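Local coordinates for protein Tv2483 (Treponema vincentii, PDB 6DET) that binds L-arginine with high selectivity as a treponemal lipoprotein, probably the solute-binding component of an ABC transporter that imports the amino acid, at residues L69-L73 with K233-L238; I99-V105 with E217-A222; T117-Q121 with S260-F266. One frame throughout, in Å; residues are numbered along the deposited sequence.

Contact 1: L69-L73 with K233-L238; sequences LCRRL and KIESVL
Leu69 and Leu73, one turn apart on helix 61-73, pack against Ile234 and Val237 of helix 228-243, a helix-to-helix contact within the family 3 solute-binding fold. The two short segments run steeply across each other, at 106° with their axes 10.0 Å apart, and meet mainly through aliphatic side-chain carbons. The tight part centres on the two leucines. With CG anti to the backbone N (chi1 176°), Leu69 reaches across toward Val237. Its CD2 presses on Ile234 CD1 at 3.5 Å, closer than methyl groups usually come, while its CD1 lies 3.7 Å from both Val237 CB and Leu238 CD2. Val237 serves both leucines, giving CG1 to Leu69 and CG2 to Leu73, whose CD2 it meets at 3.5 Å.

Toward solvent the fit is looser. Arg72 lays only its aliphatic part against the valine, CD being 4.0 Å from Val237 CG1; its guanidinium is held by salt bridges to Glu68 of its own helix and to Glu240 and Asp244 at the C-terminal end of helix 228-243. Lys233 likewise contributes methylene carbon, and Trp29 of helix 28-35 touches both it and Leu73. Here Lys233 CG stands 3.9 Å from Leu73 CD2.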
loop_
_atom_site.group_PDB
_atom_site.type_symbol
_atom_site.label_atom_id
_atom_site.label_comp_id
_atom_site.label_asym_id
_atom_site.label_seq_id
_atom_site.Cartn_x
_atom_site.Cartn_y
_atom_site.Cartn_z
ATOM N N LEU A 69 -12.474 -10.193 -8.369
ATOM C CA LEU A 69 -11.544 -11.050 -9.086
ATOM C C LEU A 69 -11.740 -12.513 -8.701
ATOM O O LEU A 69 -11.837 -13.386 -9.568
ATOM C CB LEU A 69 -10.125 -10.606 -8.797
ATOM C CG LEU A 69 -9.075 -11.503 -9.428
ATOM C CD1 LEU A 69 -8.150 -10.703 -10.318
ATOM C CD2 LEU A 69 -8.324 -12.159 -8.309
ATOM N N CYS A 70 -11.797 -12.800 -7.393
ATOM C CA CYS A 70 -11.983 -14.181 -6.959
ATOM C C CYS A 70 -13.355 -14.699 -7.363
ATOM O O CYS A 70 -13.503 -15.873 -7.737
ATOM C CB CYS A 70 -11.770 -14.272 -5.434
ATOM S SG CYS A 70 -10.083 -14.125 -4.921
ATOM N N ARG A 71 -14.374 -13.832 -7.354
ATOM C CA ARG A 71 -15.676 -14.280 -7.817
ATOM C C ARG A 71 -15.585 -14.761 -9.256
ATOM O O ARG A 71 -16.095 -15.828 -9.597
ATOM C CB ARG A 71 -16.723 -13.176 -7.709
ATOM C CG ARG A 71 -18.122 -13.683 -8.083
ATOM C CD ARG A 71 -19.110 -12.550 -8.207
ATOM N NE ARG A 71 -18.844 -11.760 -9.404
ATOM C CZ ARG A 71 -19.248 -12.103 -10.626
ATOM N NH1 ARG A 71 -19.946 -13.208 -10.803
ATOM N NH2 ARG A 71 -18.954 -11.341 -11.670
ATOM N N ARG A 72 -14.933 -13.976 -10.112
ATOM C CA ARG A 72 -14.815 -14.369 -11.516
ATOM C C ARG A 72 -14.002 -15.645 -11.682
ATOM O O ARG A 72 -14.240 -16.406 -12.635
ATOM C CB ARG A 72 -14.184 -13.234 -12.323
ATOM C CG ARG A 72 -15.097 -12.041 -12.471
ATOM C CD ARG A 72 -14.504 -10.924 -13.333
ATOM N NE ARG A 72 -15.313 -9.715 -13.253
ATOM C CZ ARG A 72 -15.364 -8.773 -14.192
ATOM N NH1 ARG A 72 -14.654 -8.901 -15.308
ATOM N NH2 ARG A 72 -16.120 -7.697 -14.008
ATOM N N LEU A 73 -13.004 -15.869 -10.827
ATOM C CA LEU A 73 -12.187 -17.080 -10.898
ATOM C C LEU A 73 -12.834 -18.287 -10.244
ATOM O O LEU A 73 -12.288 -19.402 -10.338
ATOM C CB LEU A 73 -10.824 -16.833 -10.262
ATOM C CG LEU A 73 -9.903 -15.919 -11.071
ATOM C CD1 LEU A 73 -8.685 -15.592 -10.279
ATOM C CD2 LEU A 73 -9.516 -16.597 -12.412
ATOM N N LYS A 233 -2.742 -15.695 -14.155
ATOM C CA LYS A 233 -4.194 -15.833 -14.086
ATOM C C LYS A 233 -4.820 -14.579 -13.511
ATOM O O LYS A 233 -5.803 -14.045 -14.043
ATOM C CB LYS A 233 -4.573 -17.052 -13.227
ATOM C CG LYS A 233 -5.930 -17.627 -13.538
ATOM C CD LYS A 233 -5.821 -18.502 -14.752
ATOM C CE LYS A 233 -7.134 -19.046 -15.192
ATOM N NZ LYS A 233 -6.933 -19.830 -16.424
ATOM N N ILE A 234 -4.267 -14.114 -12.388
ATOM C CA ILE A 234 -4.735 -12.900 -11.725
ATOM C C ILE A 234 -4.685 -11.720 -12.687
ATOM O O ILE A 234 -5.641 -10.948 -12.812
ATOM C CB ILE A 234 -3.873 -12.626 -10.488
ATOM C CG1 ILE A 234 -4.045 -13.729 -9.422
ATOM C CG2 ILE A 234 -4.194 -11.222 -9.935
ATOM C CD1 ILE A 234 -5.313 -13.773 -8.805
ATOM N N GLU A 235 -3.566 -11.567 -13.377
ATOM C CA GLU A 235 -3.419 -10.418 -14.266
ATOM C C GLU A 235 -4.432 -10.472 -15.404
ATOM O O GLU A 235 -4.951 -9.432 -15.829
ATOM C CB GLU A 235 -1.992 -10.358 -14.798
ATOM C CG GLU A 235 -0.996 -9.896 -13.746
ATOM C CD GLU A 235 0.416 -9.813 -14.262
ATOM O OE1 GLU A 235 0.781 -10.611 -15.163
ATOM O OE2 GLU A 235 1.155 -8.938 -13.771
ATOM N N SER A 236 -4.754 -11.672 -15.896
ATOM C CA SER A 236 -5.734 -11.761 -16.968
ATOM C C SER A 236 -7.098 -11.238 -16.525
ATOM O O SER A 236 -7.786 -10.545 -17.284
ATOM C CB SER A 236 -5.860 -13.207 -17.440
ATOM O OG SER A 236 -6.760 -13.265 -18.523
ATOM N N VAL A 237 -7.512 -11.581 -15.310
ATOM C CA VAL A 237 -8.805 -11.133 -14.802
ATOM C C VAL A 237 -8.775 -9.646 -14.463
ATOM O O VAL A 237 -9.755 -8.922 -14.700
ATOM C CB VAL A 237 -9.208 -11.976 -13.587
ATOM C CG1 VAL A 237 -10.551 -11.505 -13.071
ATOM C CG2 VAL A 237 -9.258 -13.454 -13.989
ATOM N N LEU A 238 -7.685 -9.173 -13.856
ATOM C CA LEU A 238 -7.562 -7.740 -13.586
ATOM C C LEU A 238 -7.715 -6.927 -14.865
ATOM O O LEU A 238 -8.329 -5.855 -14.860
ATOM C CB LEU A 238 -6.213 -7.428 -12.943
ATOM C CG LEU A 238 -6.029 -7.864 -11.478
ATOM C CD1 LEU A 238 -4.614 -7.541 -10.974
ATOM C CD2 LEU A 238 -7.102 -7.212 -10.582
#

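Contact 2: I99-V105 with E217-A222. With ARG (arginine), chain B.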
loop_
_atom_site.group_PDB
_atom_site.type_symbol
_atom_site.label_atom_id
_atom_site.label_comp_id
_atom_site.label_asym_id
_atom_site.label_seq_id
_atom_site.Cartn_x
_atom_site.Cartn_y
_atom_site.Cartn_z
ATOM N N ILE A 99 -0.066 -10.242 -1.175
ATOM C CA ILE A 99 -0.055 -9.109 -0.245
ATOM C C ILE A 99 -0.655 -7.909 -0.961
ATOM O O ILE A 99 -0.262 -7.607 -2.090
ATOM C CB ILE A 99 1.365 -8.749 0.225
ATOM C CG1 ILE A 99 2.111 -9.975 0.775
ATOM C CG2 ILE A 99 1.284 -7.668 1.322
ATOM C CD1 ILE A 99 3.616 -9.785 0.820
ATOM N N ALA A 100 -1.646 -7.279 -0.333
ATOM C CA ALA A 100 -2.253 -6.054 -0.838
ATOM C C ALA A 100 -2.076 -4.981 0.250
ATOM O O ALA A 100 -1.027 -4.948 0.897
ATOM C CB ALA A 100 -3.713 -6.321 -1.230
ATOM N N SER A 101 -3.053 -4.091 0.438
ATOM C CA SER A 101 -2.954 -2.983 1.405
ATOM C C SER A 101 -1.962 -1.908 0.979
ATOM O O SER A 101 -1.293 -1.298 1.818
ATOM C CB SER A 101 -2.598 -3.498 2.815
ATOM O OG SER A 101 -3.676 -4.240 3.250
ATOM N N GLY A 102 -1.872 -1.635 -0.330
ATOM C CA GLY A 102 -1.025 -0.546 -0.791
ATOM C C GLY A 102 0.448 -0.908 -0.834
ATOM O O GLY A 102 1.302 -0.153 -0.371
ATOM N N PHE A 103 0.756 -2.083 -1.384
ATOM C CA PHE A 103 2.127 -2.577 -1.469
ATOM C C PHE A 103 2.891 -1.848 -2.582
ATOM O O PHE A 103 2.544 -1.974 -3.767
ATOM C CB PHE A 103 2.075 -4.097 -1.706
ATOM C CG PHE A 103 3.420 -4.785 -1.637
ATOM C CD1 PHE A 103 3.781 -5.527 -0.515
ATOM C CD2 PHE A 103 4.302 -4.743 -2.714
ATOM C CE1 PHE A 103 5.009 -6.147 -0.459
ATOM C CE2 PHE A 103 5.535 -5.373 -2.646
ATOM C CZ PHE A 103 5.879 -6.084 -1.516
ATOM N N SER A 104 3.960 -1.135 -2.213
ATOM C CA SER A 104 4.770 -0.374 -3.169
ATOM C C SER A 104 5.813 -1.221 -3.906
ATOM O O SER A 104 6.521 -2.041 -3.316
ATOM C CB SER A 104 5.480 0.750 -2.430
ATOM O OG SER A 104 4.528 1.618 -1.848
ATOM N N VAL A 105 5.916 -1.007 -5.219
ATOM C CA VAL A 105 7.057 -1.515 -5.964
ATOM C C VAL A 105 8.321 -0.763 -5.560
ATOM O O VAL A 105 8.345 0.472 -5.524
ATOM C CB VAL A 105 6.819 -1.391 -7.477
ATOM C CG1 VAL A 105 8.042 -1.911 -8.221
ATOM C CG2 VAL A 105 5.571 -2.155 -7.872
ATOM N N GLU A 217 5.971 6.478 -6.975
ATOM C CA GLU A 217 5.915 5.026 -6.828
ATOM C C GLU A 217 4.734 4.477 -7.600
ATOM O O GLU A 217 3.828 5.211 -8.019
ATOM C CB GLU A 217 5.717 4.569 -5.353
ATOM C CG GLU A 217 6.598 5.166 -4.343
ATOM C CD GLU A 217 6.243 4.780 -2.893
ATOM O OE1 GLU A 217 7.055 5.140 -2.016
ATOM O OE2 GLU A 217 5.155 4.227 -2.594
ATOM N N TYR A 218 4.719 3.149 -7.689
ATOM C CA TYR A 218 3.572 2.368 -8.099
ATOM C C TYR A 218 3.216 1.376 -7.009
ATOM O O TYR A 218 4.100 0.876 -6.303
ATOM C CB TYR A 218 3.840 1.572 -9.364
ATOM C CG TYR A 218 4.398 2.442 -10.456
ATOM C CD1 TYR A 218 3.566 3.265 -11.199
ATOM C CD2 TYR A 218 5.759 2.450 -10.733
ATOM C CE1 TYR A 218 4.080 4.074 -12.192
ATOM C CE2 TYR A 218 6.279 3.251 -11.727
ATOM C CZ TYR A 218 5.438 4.063 -12.454
ATOM O OH TYR A 218 5.956 4.866 -13.447
ATOM N N TYR A 219 1.923 1.131 -6.871
ATOM C CA TYR A 219 1.393 0.076 -6.024
ATOM C C TYR A 219 1.200 -1.168 -6.883
ATOM O O TYR A 219 0.870 -1.069 -8.069
ATOM C CB TYR A 219 0.039 0.458 -5.438
ATOM C CG TYR A 219 0.039 1.395 -4.219
ATOM C CD1 TYR A 219 1.192 1.668 -3.513
ATOM C CD2 TYR A 219 -1.156 1.902 -3.772
ATOM C CE1 TYR A 219 1.137 2.484 -2.329
ATOM C CE2 TYR A 219 -1.236 2.709 -2.635
ATOM C CZ TYR A 219 -0.087 2.987 -1.931
ATOM O OH TYR A 219 -0.193 3.736 -0.772
ATOM N N THR A 220 1.344 -2.323 -6.252
ATOM C CA THR A 220 1.162 -3.617 -6.899
ATOM C C THR A 220 0.519 -4.570 -5.901
ATOM O O THR A 220 0.197 -4.196 -4.755
ATOM C CB THR A 220 2.513 -4.146 -7.416
ATOM O OG1 THR A 220 2.342 -5.370 -8.152
ATOM C CG2 THR A 220 3.470 -4.399 -6.280
ATOM N N PHE A 221 0.326 -5.821 -6.334
ATOM C CA PHE A 221 0.006 -6.925 -5.444
ATOM C C PHE A 221 1.170 -7.905 -5.526
ATOM O O PHE A 221 1.619 -8.236 -6.634
ATOM C CB PHE A 221 -1.304 -7.594 -5.829
ATOM C CG PHE A 221 -2.454 -6.664 -5.908
ATOM C CD1 PHE A 221 -2.750 -5.797 -4.843
ATOM C CD2 PHE A 221 -3.246 -6.621 -7.037
ATOM C CE1 PHE A 221 -3.817 -4.935 -4.954
ATOM C CE2 PHE A 221 -4.310 -5.756 -7.128
ATOM C CZ PHE A 221 -4.590 -4.917 -6.084
ATOM N N ALA A 222 1.697 -8.309 -4.369
ATOM C CA ALA A 222 2.941 -9.080 -4.277
ATOM C C ALA A 222 2.654 -10.571 -4.084
ATOM O O ALA A 222 1.829 -10.944 -3.241
ATOM C CB ALA A 222 3.801 -8.577 -3.113
HETATM N N ARG B . 3.253 1.322 0.655
HETATM C CA ARG B . 3.606 0.704 1.959
HETATM C C ARG B . 4.491 -0.513 1.717
HETATM O O ARG B . 4.475 -1.044 0.590
HETATM C CB ARG B . 2.352 0.283 2.725
HETATM C CG ARG B . 1.475 1.442 3.185
HETATM C CD ARG B . 0.186 1.005 3.875
HETATM N NE ARG B . 0.483 0.313 5.113
HETATM C CZ ARG B . 0.347 -0.995 5.307
HETATM N NH1 ARG B . 0.705 -1.495 6.493
HETATM N NH2 ARG B . -0.113 -1.794 4.344
HETATM O OXT ARG B . 5.188 -0.962 2.638
HETATM O O HOH W 1 -1.586 -3.349 -2.819
HETATM O O HOH W 2 7.492 2.142 -7.567
#
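Gly102, at positive phi, lays its CA over the centre of the Tyr219 ring, a CH-pi contact of 3.7 Å to the centroid, at a corner of strand 98-104 where the bound arginine is held. Before the corner Ile99 and Ala222 form an antiparallel hydrogen-bonded pair; beyond it the pairing is weak and irregular, though Thr220 N binds Phe103 O at 2.8 Å and Val105 N binds Tyr218 O. Water 1 bridges Phe103 N and Thr220 O.

Ser104 OG lies at the edge of the Tyr219 ring, in its plane. The ligand ammonium N donates to Gly102 O (2.7 Å) and Ser104 OG (2.8 Å), the carboxylate O accepts a nearly straight bond from Ser104 N (173°), and NH2 reaches Ser101 O. Ser43, Trp84, Arg109, Glu148 and Asp193 also hydrogen-bond the arginine. Ser104 OG in turn donates to Glu217 OE2 at 2.8 Å, meeting it from above the carboxylate plane, which makes Glu217 a second-shell residue; Lys124 and Asn122 also bind this carboxylate. Phe103, its CG anti to the backbone N (chi1 -172°), borders the pocket, and Ala222 CB covers one face of its ring, 3.6 Å from the centroid.

Strand 215-223 also pairs with strand 120-129, helix 61-73 touches Ala100 and Phe221, and helix 87-92 packs on Ile99 and Phe103.

Contact 3: T117-Q121 with S260-F266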
loop_
_atom_site.group_PDB
_atom_site.type_symbol
_atom_site.label_atom_id
_atom_site.label_comp_id
_atom_site.label_asym_id
_atom_site.label_seq_id
_atom_site.Cartn_x
_atom_site.Cartn_y
_atom_site.Cartn_z
ATOM N N THR A 117 1.237 -6.397 -12.530
ATOM C CA THR A 117 1.276 -5.133 -13.219
ATOM C C THR A 117 0.683 -4.051 -12.298
ATOM O O THR A 117 -0.357 -4.280 -11.672
ATOM C CB THR A 117 0.530 -5.218 -14.542
ATOM O OG1 THR A 117 0.708 -3.978 -15.249
ATOM C CG2 THR A 117 -0.922 -5.504 -14.307
ATOM N N PRO A 118 1.347 -2.913 -12.156
ATOM C CA PRO A 118 0.886 -1.897 -11.191
ATOM C C PRO A 118 -0.527 -1.403 -11.453
ATOM O O PRO A 118 -0.971 -1.280 -12.595
ATOM C CB PRO A 118 1.901 -0.770 -11.373
ATOM C CG PRO A 118 3.142 -1.464 -11.780
ATOM C CD PRO A 118 2.731 -2.667 -12.588
ATOM N N TYR A 119 -1.239 -1.078 -10.361
ATOM C CA TYR A 119 -2.637 -0.708 -10.479
ATOM C C TYR A 119 -2.930 0.710 -9.989
ATOM O O TYR A 119 -3.987 1.253 -10.345
ATOM C CB TYR A 119 -3.526 -1.751 -9.748
ATOM C CG TYR A 119 -3.479 -1.697 -8.208
ATOM C CD1 TYR A 119 -2.341 -2.136 -7.503
ATOM C CD2 TYR A 119 -4.588 -1.299 -7.481
ATOM C CE1 TYR A 119 -2.300 -2.100 -6.091
ATOM C CE2 TYR A 119 -4.554 -1.255 -6.061
ATOM C CZ TYR A 119 -3.411 -1.656 -5.395
ATOM O OH TYR A 119 -3.382 -1.621 -4.006
ATOM N N LEU A 120 -2.018 1.332 -9.236
ATOM C CA LEU A 120 -2.143 2.726 -8.800
ATOM C C LEU A 120 -0.771 3.371 -8.775
ATOM O O LEU A 120 0.232 2.682 -8.567
ATOM C CB LEU A 120 -2.737 2.861 -7.386
ATOM C CG LEU A 120 -4.211 2.508 -7.161
ATOM C CD1 LEU A 120 -4.564 2.478 -5.675
ATOM C CD2 LEU A 120 -5.078 3.519 -7.941
ATOM N N GLN A 121 -0.731 4.705 -8.989
ATOM C CA GLN A 121 0.436 5.508 -8.660
ATOM C C GLN A 121 0.329 5.981 -7.224
ATOM O O GLN A 121 -0.767 6.141 -6.684
ATOM C CB GLN A 121 0.560 6.742 -9.558
ATOM C CG GLN A 121 1.096 6.456 -10.902
ATOM C CD GLN A 121 1.242 7.746 -11.659
ATOM O OE1 GLN A 121 0.245 8.351 -12.022
ATOM N NE2 GLN A 121 2.469 8.218 -11.803
ATOM N N SER A 260 -7.141 4.229 -11.794
ATOM C CA SER A 260 -6.574 2.927 -12.134
ATOM C C SER A 260 -5.579 3.085 -13.282
ATOM O O SER A 260 -5.894 3.726 -14.292
ATOM C CB SER A 260 -7.679 1.951 -12.537
ATOM O OG SER A 260 -7.116 0.716 -12.921
ATOM N N ILE A 261 -4.389 2.499 -13.143
ATOM C CA ILE A 261 -3.402 2.540 -14.221
ATOM C C ILE A 261 -3.127 1.156 -14.789
ATOM O O ILE A 261 -2.047 0.920 -15.340
ATOM C CB ILE A 261 -2.100 3.213 -13.781
ATOM C CG1 ILE A 261 -1.467 2.491 -12.608
ATOM C CG2 ILE A 261 -2.381 4.694 -13.445
ATOM C CD1 ILE A 261 -0.024 2.822 -12.444
ATOM N N LEU A 262 -4.071 0.223 -14.640
ATOM C CA LEU A 262 -3.840 -1.145 -15.076
ATOM C C LEU A 262 -3.746 -1.302 -16.584
ATOM O O LEU A 262 -3.394 -2.403 -17.039
ATOM C CB LEU A 262 -4.953 -2.045 -14.550
ATOM C CG LEU A 262 -4.775 -2.520 -13.094
ATOM C CD1 LEU A 262 -6.089 -3.043 -12.530
ATOM C CD2 LEU A 262 -3.708 -3.642 -12.943
ATOM N N ASN A 263 -4.082 -0.269 -17.368
ATOM C CA ASN A 263 -3.868 -0.341 -18.812
ATOM C C ASN A 263 -2.512 0.219 -19.230
ATOM O O ASN A 263 -2.216 0.278 -20.428
ATOM C CB ASN A 263 -5.019 0.341 -19.570
ATOM C CG ASN A 263 -5.044 1.872 -19.404
ATOM O OD1 ASN A 263 -4.557 2.388 -18.403
ATOM N ND2 ASN A 263 -5.637 2.581 -20.371
ATOM N N VAL A 264 -1.668 0.592 -18.270
ATOM C CA VAL A 264 -0.293 0.982 -18.562
ATOM C C VAL A 264 0.548 -0.278 -18.685
ATOM O O VAL A 264 0.441 -1.192 -17.851
ATOM C CB VAL A 264 0.262 1.904 -17.459
ATOM C CG1 VAL A 264 1.748 2.184 -17.722
ATOM C CG2 VAL A 264 -0.571 3.201 -17.370
ATOM N N ARG A 265 1.374 -0.328 -19.724
ATOM C CA ARG A 265 2.277 -1.446 -19.959
ATOM C C ARG A 265 3.647 -1.145 -19.365
ATOM O O ARG A 265 4.267 -0.111 -19.675
ATOM C CB ARG A 265 2.405 -1.737 -21.447
ATOM C CG ARG A 265 1.151 -2.211 -22.138
ATOM C CD ARG A 265 1.472 -2.531 -23.629
ATOM N NE ARG A 265 1.727 -1.348 -24.475
ATOM C CZ ARG A 265 2.922 -0.947 -24.925
ATOM N NH1 ARG A 265 4.031 -1.611 -24.627
ATOM N NH2 ARG A 265 3.010 0.134 -25.691
ATOM N N PHE A 266 4.110 -2.053 -18.515
ATOM C CA PHE A 266 5.414 -1.970 -17.893
ATOM C C PHE A 266 6.313 -3.023 -18.482
ATOM O O PHE A 266 7.530 -2.853 -18.508
ATOM C CB PHE A 266 5.288 -2.153 -16.382
ATOM C CG PHE A 266 4.628 -1.000 -15.701
ATOM C CD1 PHE A 266 5.382 0.019 -15.137
ATOM C CD2 PHE A 266 3.252 -0.921 -15.647
ATOM C CE1 PHE A 266 4.761 1.083 -14.518
ATOM C CE2 PHE A 266 2.627 0.139 -15.049
ATOM C CZ PHE A 266 3.382 1.142 -14.469
ATOM O OXT PHE A 266 5.816 -4.043 -18.963
HETATM O O HOH W 3 2.590 -4.336 -17.721
HETATM O O HOH W 4 -6.431 0.061 -10.190
#
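One direct backbone bond joins the segments, Ile261 N to Tyr119 O at 3.1 Å, nearly straight at the hydrogen (169°) but reaching the oxygen from above the carbonyl plane, just where a type I beta turn begins at Ile261. Water 4 also donates to Tyr119 O, and to Ser260 OG, which is hydrogen-bonded to Asn242 OD1 as well.

Beyond the turn the C-terminal residue Phe266 lies over Pro118: the proline CG sits above one face of the ring, offset toward its rim and 3.8 Å from the centroid, in a CH-pi contact. Beside it, water 3 links Thr117 OG1 to Phe266 N. Leu262 touches both Thr117 and Tyr119, its CD2 3.6 Å from Thr117 CG2 and its CG 3.7 Å from Tyr119 CB. Ile261 has CG1 between its backbone N and carbonyl carbon (chi1 59°), which runs the chain along the backbone of residues 119-121 and brings CD1 to 4.1 Å from Gln121 CG.

The C-terminal tail thus covers the loop leading into strand 120-129, probably one of the connections between the two lobes of this family 3 protein. Phe266 meets Tyr218 of strand 215-223 edge-to-face, Leu262 touches helices 228-243 and 246-255, and Tyr119 bonds Asp62 of helix 61-73 through its hydroxyl.

Strand 215-223 ties the set together: in contact 2 it pairs with 99-105, and it also hydrogen-bonds Tyr119 and Leu120 of contact 3, whose centre is about 11 Å away. It leads into helix 228-243, which carries half of contact 1, centred about 17 Å from contact 2 and 15 Å from contact 3; Glu235 of that helix probably hydrogen-bonds Thr117 N. Chain order is 69-73, 99-105, 117-121, 217-222, 233-238, 260-266: contact 2 falls within the span of contact 1, and contact 3 crosses both. Contact 2 borders the arginine, contact 3 flanks its strand where the chain probably passes between lobes that hold the ligand, and contact 1 lies further off.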